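Local coordinates for delta-1-pyrroline-5-carboxylate dehydrogenase, mitochondrial (Mus musculus, PDB 4E3X), which probably catalyses the irreversible NAD-dependent oxidation of glutamate semialdehyde, formed from pyrroline-5-carboxylate, to glutamate in the last step of proline degradation, at residues 325-329 with 330-334; 421-424 with 425-429; 491-494 with 495-499. One frame throughout, in Å; residues are numbered along the deposited sequence.

Contact 1. Residues 325-329 with 330-334; sequences SSADV and DSVVS
The carboxylate of Asp-328 meets Ser-331 through one oxygen, approached on its anti side by two donors that come from opposite faces of the carboxylate plane. Ser-331 OG lies 2.8 Å from Asp-328 OD1 and 34° out of that plane. Ser-331 N gives a longer bond of 3.1 Å to the same Asp-328 OD1, 23° out on the other face. Gripped from both faces, the carboxylate should turn little about its own axis. With CG anti to the backbone N of Asp-328 (chi1 -174°), OD1 is brought to the opening turn of helix 329-341. Asp-328 is thus the N-cap, its charge probably stabilised by the start of the helix, although Asp-330 OD2 stands 5.6 Å from Asp-328 OD1 as a like charge. The residue before the cap reaches over the same turn: Ala-327 CB touches Val-332 CG2 at 3.7 Å, and Phe-483 of strand 476-483 packs on both. Backbone bonds carry the helix onward, Val-332 N to Asp-328 O at 3.1 Å and Val-333 N to Val-329 O at 3.0 Å. Ser-331 N would probably lose its capping acceptor, and the Ser-331 hydroxyl turn more freely, were an alanine to stand in place of Asp-328. That hydroxyl also bonds to the backbone N of Leu-554 of the second subunit, at the dimer interface.

Contact 2. Residues 421-424 with 425-429; sequences CNES and VGYYV
A short beta hairpin, strand 421-422 turning back into strand 428-436, is closed by Asn-422 and Tyr-428, which form an antiparallel hydrogen-bonded pair. Asn-422 N reaches Tyr-428 O at 2.9 Å, while the return bond from Tyr-428 N to Asn-422 O, 3.1 Å, arrives 39° above the carbonyl plane. Cys-421 and Val-429 form the adjoining non-hydrogen-bonded pair, Cys-421 CB lying 4.1 Å from Val-429 CG2. The Asn-422 side-chain amide helps to fold the loop. Its OD1 accepts from Ser-424 N at 2.9 Å, in the carbonyl plane, to make an Asx turn, and takes a second bond from Ser-424 OG, which lies tilted 31° from that plane. A water bridges the loop, donating to Asn-422 O and accepting from Val-425 N at 2.8 Å. On the returning arm Tyr-427 centres an inverse gamma turn, closed by a weak bond from Tyr-428 N to Gly-426 O. The Glu-423 chain leaves with CG wedged between the backbone N and the carbonyl carbon (chi1 61°) and then runs extended, bringing OE1 to the edge of the Tyr-427 ring, 3.8 Å from Tyr-427 CE1. Phe-397 of helix 394-409 packs against Cys-421 and Glu-423, and Ile-400 of the same helix meets Val-429. The Tyr-427 ring meets that of His-87 and Tyr-428 leans on Phe-85, both in the loop between strands 78-83 and 89-95.

Contact 3. Residues 491-494 with 495-499; sequences QEAT and RMLRN
Ala-493 and Leu-497 mark the tightly packed side of the last turn of helix 487-496, and Arg-495 its loose one. On the buried side Leu-497 N bonds to Ala-493 O at 2.9 Å, and Leu-497 CD1 comes within 4.5 Å of Ala-493 CB. Both side chains press on Val-482 of strand 476-483; Leu-497 also meets Leu-467 of helix 463-472 and Phe-504 of strand 503-506, so the contact seats the helix of a beta-alpha-beta unit against its own two strands. Next to it Glu-492 and Met-496 lie side by side and point the same way, a doubtful contact because the methionine has a second conformer. Glu-492 OE1 is hydrogen-bonded to the hydroxyl of Tyr-463.

Arg-495 is exposed, yet its chain bends at chi3 (-62°) and folds back along the helix. One face of the guanidinium comes to rest over Gln-491 O, which stands 3.5 Å from the plane and over its centre, while Arg-495 NH2 is 3.5 Å from Glu-492 CA. Past the helix end, Arg-498 NE forms a salt bridge with Asp-117 of the second subunit, and Arg-498 NH2 donates to a water at 2.9 Å. Gln-491 O, which already accepts from Arg-495 N, would probably be attracted to the guanidinium charge above it, whereas at most a weak attraction is likely at 5.9 Å between Glu-492 OE1 and Arg-495 NH2.

All three contacts are local and partly buried, yet one starts a helix, one turns a hairpin and one ends a helix. Contacts 1 and 3 belong to helices that pack against strand 476-483, and both touch the second subunit; their centres are 19 Å apart. Their chemistry differs: contact 1 sets an acidic acceptor at the start of a helix, whereas contact 3 places arginines around the close of one. Contact 2 lies apart, its centre 32 Å from that of contact 1 and 40 Å from that of contact 3, and no other subunit reaches it. The most exposed of the three, it relies on amide, hydroxyl and water bonds to shape a hairpin of the mixed sheet that also holds strand 476-483.

Contact 1. Residues 325-329 with 330-334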
loop_
_atom_site.group_PDB
_atom_site.type_symbol
_atom_site.label_atom_id
_atom_site.label_comp_id
_atom_site.label_asym_id
_atom_site.label_seq_id
_atom_site.Cartn_x
_atom_site.Cartn_y
_atom_site.Cartn_z
ATOM N N SER B 325 -8.069 -28.531 25.533
ATOM C CA SER B 325 -8.715 -29.728 26.067
ATOM C C SER B 325 -10.242 -29.751 25.885
ATOM O O SER B 325 -10.865 -30.811 25.940
ATOM C CB SER B 325 -8.358 -29.892 27.543
ATOM O OG SER B 325 -8.860 -28.802 28.293
ATOM N N SER B 326 -10.837 -28.583 25.667
ATOM C CA SER B 326 -12.285 -28.465 25.494
ATOM C C SER B 326 -12.718 -28.667 24.033
ATOM O O SER B 326 -13.891 -28.493 23.708
ATOM C CB SER B 326 -12.760 -27.088 25.978
ATOM O OG SER B 326 -12.265 -26.062 25.130
ATOM N N ALA B 327 -11.777 -29.021 23.160
ATOM C CA ALA B 327 -12.053 -29.185 21.728
ATOM C C ALA B 327 -13.011 -30.327 21.424
ATOM O O ALA B 327 -13.077 -31.322 22.150
ATOM C CB ALA B 327 -10.753 -29.403 20.959
ATOM N N ASP B 328 -13.745 -30.179 20.327
ATOM C CA ASP B 328 -14.501 -31.281 19.762
ATOM C C ASP B 328 -13.524 -32.188 19.022
ATOM O O ASP B 328 -12.928 -31.798 18.008
ATOM C CB ASP B 328 -15.578 -30.757 18.819
ATOM C CG ASP B 328 -16.483 -31.849 18.316
ATOM O OD1 ASP B 328 -16.295 -32.293 17.163
ATOM O OD2 ASP B 328 -17.376 -32.269 19.082
ATOM N N VAL B 329 -13.348 -33.396 19.549
ATOM C CA VAL B 329 -12.332 -34.309 19.045
ATOM C C VAL B 329 -12.495 -34.647 17.564
ATOM O O VAL B 329 -11.537 -34.581 16.799
ATOM C CB VAL B 329 -12.279 -35.607 19.884
ATOM C CG1 VAL B 329 -11.418 -36.655 19.192
ATOM C CG2 VAL B 329 -11.759 -35.310 21.287
ATOM N N ASP B 330 -13.706 -35.001 17.149
ATOM C CA ASP B 330 -13.921 -35.381 15.756
ATOM C C ASP B 330 -13.643 -34.220 14.791
ATOM O O ASP B 330 -13.133 -34.437 13.691
ATOM C CB ASP B 330 -15.328 -35.944 15.536
ATOM C CG ASP B 330 -15.487 -37.361 16.077
ATOM O OD1 ASP B 330 -14.465 -38.040 16.330
ATOM O OD2 ASP B 330 -16.643 -37.800 16.241
ATOM N N SER B 331 -13.974 -32.998 15.200
ATOM C CA SER B 331 -13.670 -31.809 14.396
ATOM C C SER B 331 -12.171 -31.586 14.237
ATOM O O SER B 331 -11.695 -31.270 13.145
ATOM C CB SER B 331 -14.312 -30.558 14.997
ATOM O OG SER B 331 -15.721 -30.651 14.955
ATOM N N VAL B 332 -11.435 -31.749 15.334
ATOM C CA VAL B 332 -9.985 -31.655 15.297
ATOM C C VAL B 332 -9.425 -32.660 14.292
ATOM O O VAL B 332 -8.593 -32.328 13.459
ATOM C CB VAL B 332 -9.367 -31.929 16.679
ATOM C CG1 VAL B 332 -7.861 -32.121 16.549
ATOM C CG2 VAL B 332 -9.698 -30.805 17.646
ATOM N N VAL B 333 -9.895 -33.898 14.366
ATOM C CA VAL B 333 -9.359 -34.942 13.503
ATOM C C VAL B 333 -9.652 -34.690 12.017
ATOM O O VAL B 333 -8.739 -34.686 11.183
ATOM C CB VAL B 333 -9.866 -36.327 13.938
ATOM C CG1 VAL B 333 -9.472 -37.387 12.925
ATOM C CG2 VAL B 333 -9.320 -36.669 15.323
ATOM N N SER B 334 -10.916 -34.465 11.684
ATOM C CA SER B 334 -11.304 -34.249 10.296
ATOM C C SER B 334 -10.687 -32.977 9.727
ATOM O O SER B 334 -10.162 -32.972 8.612
ATOM C CB SER B 334 -12.824 -34.196 10.172
ATOM O OG SER B 334 -13.394 -35.470 10.407
#

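Contact 2. Residues 421-424 with 425-429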
loop_
_atom_site.group_PDB
_atom_site.type_symbol
_atom_site.label_atom_id
_atom_site.label_comp_id
_atom_site.label_asym_id
_atom_site.label_seq_id
_atom_site.Cartn_x
_atom_site.Cartn_y
_atom_site.Cartn_z
ATOM N N CYS B 421 7.506 -43.170 -0.013
ATOM C CA CYS B 421 7.359 -42.413 -1.255
ATOM C C CYS B 421 7.918 -43.205 -2.438
ATOM O O CYS B 421 8.768 -44.078 -2.263
ATOM C CB CYS B 421 8.009 -41.030 -1.151
ATOM S SG CYS B 421 9.790 -41.016 -0.858
ATOM N N ASN B 422 7.428 -42.894 -3.636
ATOM C CA ASN B 422 7.754 -43.648 -4.843
ATOM C C ASN B 422 7.573 -42.741 -6.050
ATOM O O ASN B 422 6.461 -42.296 -6.326
ATOM C CB ASN B 422 6.825 -44.866 -4.949
ATOM C CG ASN B 422 7.212 -45.826 -6.065
ATOM O OD1 ASN B 422 7.779 -45.434 -7.082
ATOM N ND2 ASN B 422 6.886 -47.097 -5.876
ATOM N N GLU B 423 8.659 -42.458 -6.766
ATOM C CA GLU B 423 8.561 -41.586 -7.937
ATOM C C GLU B 423 8.720 -42.315 -9.269
ATOM O O GLU B 423 9.043 -41.695 -10.282
ATOM C CB GLU B 423 9.532 -40.399 -7.849
ATOM C CG GLU B 423 11.005 -40.768 -7.777
ATOM C CD GLU B 423 11.904 -39.540 -7.779
ATOM O OE1 GLU B 423 11.445 -38.461 -8.216
ATOM O OE2 GLU B 423 13.067 -39.648 -7.335
ATOM N N SER B 424 8.461 -43.620 -9.276
ATOM C CA SER B 424 8.615 -44.400 -10.504
ATOM C C SER B 424 7.596 -44.035 -11.598
ATOM O O SER B 424 7.924 -44.061 -12.787
ATOM C CB SER B 424 8.578 -45.907 -10.209
ATOM O OG SER B 424 7.298 -46.312 -9.758
ATOM N N VAL B 425 6.373 -43.698 -11.197
ATOM C CA VAL B 425 5.305 -43.395 -12.154
ATOM C C VAL B 425 4.817 -41.952 -12.020
ATOM O O VAL B 425 4.643 -41.245 -13.018
ATOM C CB VAL B 425 4.115 -44.360 -11.985
ATOM C CG1 VAL B 425 2.975 -43.975 -12.914
ATOM C CG2 VAL B 425 4.558 -45.799 -12.243
ATOM N N GLY B 426 4.575 -41.536 -10.779
ATOM C CA GLY B 426 4.252 -40.156 -10.459
ATOM C C GLY B 426 5.047 -39.781 -9.229
ATOM O O GLY B 426 5.730 -40.631 -8.666
ATOM N N TYR B 427 4.970 -38.527 -8.804
ATOM C CA TYR B 427 5.711 -38.082 -7.625
ATOM C C TYR B 427 4.921 -38.375 -6.349
ATOM O O TYR B 427 4.470 -37.469 -5.656
ATOM C CB TYR B 427 6.071 -36.599 -7.755
ATOM C CG TYR B 427 6.877 -36.334 -9.011
ATOM C CD1 TYR B 427 8.161 -36.849 -9.151
ATOM C CD2 TYR B 427 6.347 -35.599 -10.069
ATOM C CE1 TYR B 427 8.906 -36.632 -10.297
ATOM C CE2 TYR B 427 7.088 -35.371 -11.221
ATOM C CZ TYR B 427 8.366 -35.888 -11.327
ATOM O OH TYR B 427 9.105 -35.670 -12.468
ATOM N N TYR B 428 4.763 -39.660 -6.045
ATOM C CA TYR B 428 3.851 -40.084 -4.995
ATOM C C TYR B 428 4.466 -40.132 -3.602
ATOM O O TYR B 428 5.442 -40.847 -3.358
ATOM C CB TYR B 428 3.261 -41.447 -5.338
ATOM C CG TYR B 428 2.109 -41.416 -6.322
ATOM C CD1 TYR B 428 0.879 -40.867 -5.970
ATOM C CD2 TYR B 428 2.238 -41.974 -7.586
ATOM C CE1 TYR B 428 -0.180 -40.862 -6.857
ATOM C CE2 TYR B 428 1.182 -41.976 -8.479
ATOM C CZ TYR B 428 -0.024 -41.425 -8.106
ATOM O OH TYR B 428 -1.077 -41.436 -8.990
ATOM N N VAL B 429 3.860 -39.386 -2.684
ATOM C CA VAL B 429 4.256 -39.376 -1.278
ATOM C C VAL B 429 3.044 -39.718 -0.420
ATOM O O VAL B 429 1.994 -39.089 -0.552
ATOM C CB VAL B 429 4.774 -37.981 -0.863
ATOM C CG1 VAL B 429 5.237 -37.984 0.592
ATOM C CG2 VAL B 429 5.897 -37.536 -1.793
HETATM O O HOH W 1 5.212 -43.584 -8.600
#

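Contact 3. Residues 491-494 with 495-499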
loop_
_atom_site.group_PDB
_atom_site.type_symbol
_atom_site.label_atom_id
_atom_site.label_comp_id
_atom_site.label_asym_id
_atom_site.label_seq_id
_atom_site.Cartn_x
_atom_site.Cartn_y
_atom_site.Cartn_z
ATOM N N GLN B 491 -11.125 -16.508 23.761
ATOM C CA GLN B 491 -10.816 -15.084 23.837
ATOM C C GLN B 491 -9.335 -14.864 24.138
ATOM O O GLN B 491 -8.688 -14.010 23.531
ATOM C CB GLN B 491 -11.699 -14.408 24.889
ATOM C CG GLN B 491 -13.159 -14.326 24.471
ATOM C CD GLN B 491 -14.098 -14.071 25.634
ATOM O OE1 GLN B 491 -13.666 -13.752 26.742
ATOM N NE2 GLN B 491 -15.395 -14.219 25.388
ATOM N N GLU B 492 -8.802 -15.652 25.067
ATOM C CA GLU B 492 -7.392 -15.578 25.431
ATOM C C GLU B 492 -6.488 -15.953 24.259
ATOM O O GLU B 492 -5.532 -15.240 23.940
ATOM C CB GLU B 492 -7.101 -16.501 26.619
ATOM C CG GLU B 492 -5.647 -16.472 27.083
ATOM C CD GLU B 492 -5.393 -17.357 28.296
ATOM O OE1 GLU B 492 -6.279 -18.158 28.653
ATOM O OE2 GLU B 492 -4.309 -17.241 28.898
ATOM N N ALA B 493 -6.782 -17.086 23.631
ATOM C CA ALA B 493 -5.979 -17.573 22.516
ATOM C C ALA B 493 -6.021 -16.589 21.356
ATOM O O ALA B 493 -5.011 -16.354 20.696
ATOM C CB ALA B 493 -6.445 -18.951 22.071
ATOM N N THR B 494 -7.195 -16.011 21.115
ATOM C CA THR B 494 -7.354 -15.029 20.055
ATOM C C THR B 494 -6.451 -13.816 20.287
ATOM O O THR B 494 -5.753 -13.373 19.375
ATOM C CB THR B 494 -8.826 -14.616 19.906
ATOM O OG1 THR B 494 -9.600 -15.769 19.535
ATOM C CG2 THR B 494 -8.986 -13.540 18.845
ATOM N N ARG B 495 -6.426 -13.306 21.514
ATOM C CA ARG B 495 -5.527 -12.203 21.837
ATOM C C ARG B 495 -4.055 -12.605 21.688
ATOM O O ARG B 495 -3.261 -11.866 21.106
ATOM C CB ARG B 495 -5.784 -11.672 23.253
ATOM C CG ARG B 495 -7.100 -10.924 23.426
ATOM C CD ARG B 495 -7.202 -10.296 24.820
ATOM N NE ARG B 495 -7.181 -11.293 25.890
ATOM C CZ ARG B 495 -8.271 -11.840 26.425
ATOM N NH1 ARG B 495 -9.474 -11.485 25.992
ATOM N NH2 ARG B 495 -8.160 -12.741 27.394
ATOM N N MET B 496 -3.690 -13.777 22.205
ATOM C CA MET B 496 -2.292 -14.213 22.190
ATOM C C MET B 496 -1.760 -14.485 20.787
ATOM O O MET B 496 -0.572 -14.313 20.525
ATOM C CB MET B 496 -2.102 -15.457 23.063
ATOM C CG MET B 496 -2.342 -15.211 24.546
ATOM S SD MET B 496 -2.037 -16.661 25.580
ATOM C CE MET B 496 -0.261 -16.823 25.434
ATOM N N LEU B 497 -2.644 -14.913 19.891
ATOM C CA LEU B 497 -2.240 -15.311 18.547
ATOM C C LEU B 497 -2.557 -14.261 17.489
ATOM O O LEU B 497 -2.480 -14.539 16.285
ATOM C CB LEU B 497 -2.890 -16.655 18.197
ATOM C CG LEU B 497 -2.494 -17.807 19.124
ATOM C CD1 LEU B 497 -3.335 -19.042 18.842
ATOM C CD2 LEU B 497 -0.998 -18.108 18.991
ATOM N N ARG B 498 -2.880 -13.052 17.944
ATOM C CA ARG B 498 -3.288 -11.946 17.079
ATOM C C ARG B 498 -2.396 -11.749 15.854
ATOM O O ARG B 498 -2.897 -11.473 14.758
ATOM C CB ARG B 498 -3.321 -10.659 17.899
ATOM C CG ARG B 498 -3.795 -9.420 17.159
ATOM C CD ARG B 498 -3.953 -8.295 18.183
ATOM N NE ARG B 498 -4.400 -7.020 17.628
ATOM C CZ ARG B 498 -5.674 -6.650 17.545
ATOM N NH1 ARG B 498 -5.990 -5.466 17.042
ATOM N NH2 ARG B 498 -6.637 -7.471 17.942
ATOM N N ASN B 499 -1.081 -11.857 16.043
ATOM C CA ASN B 499 -0.140 -11.696 14.933
ATOM C C ASN B 499 0.507 -12.985 14.442
ATOM O O ASN B 499 1.417 -12.961 13.606
ATOM C CB ASN B 499 0.896 -10.616 15.238
ATOM C CG ASN B 499 0.390 -9.243 14.880
ATOM O OD1 ASN B 499 0.165 -8.407 15.747
ATOM N ND2 ASN B 499 0.170 -9.017 13.592
HETATM O O HOH W 2 -6.605 -10.026 19.234
#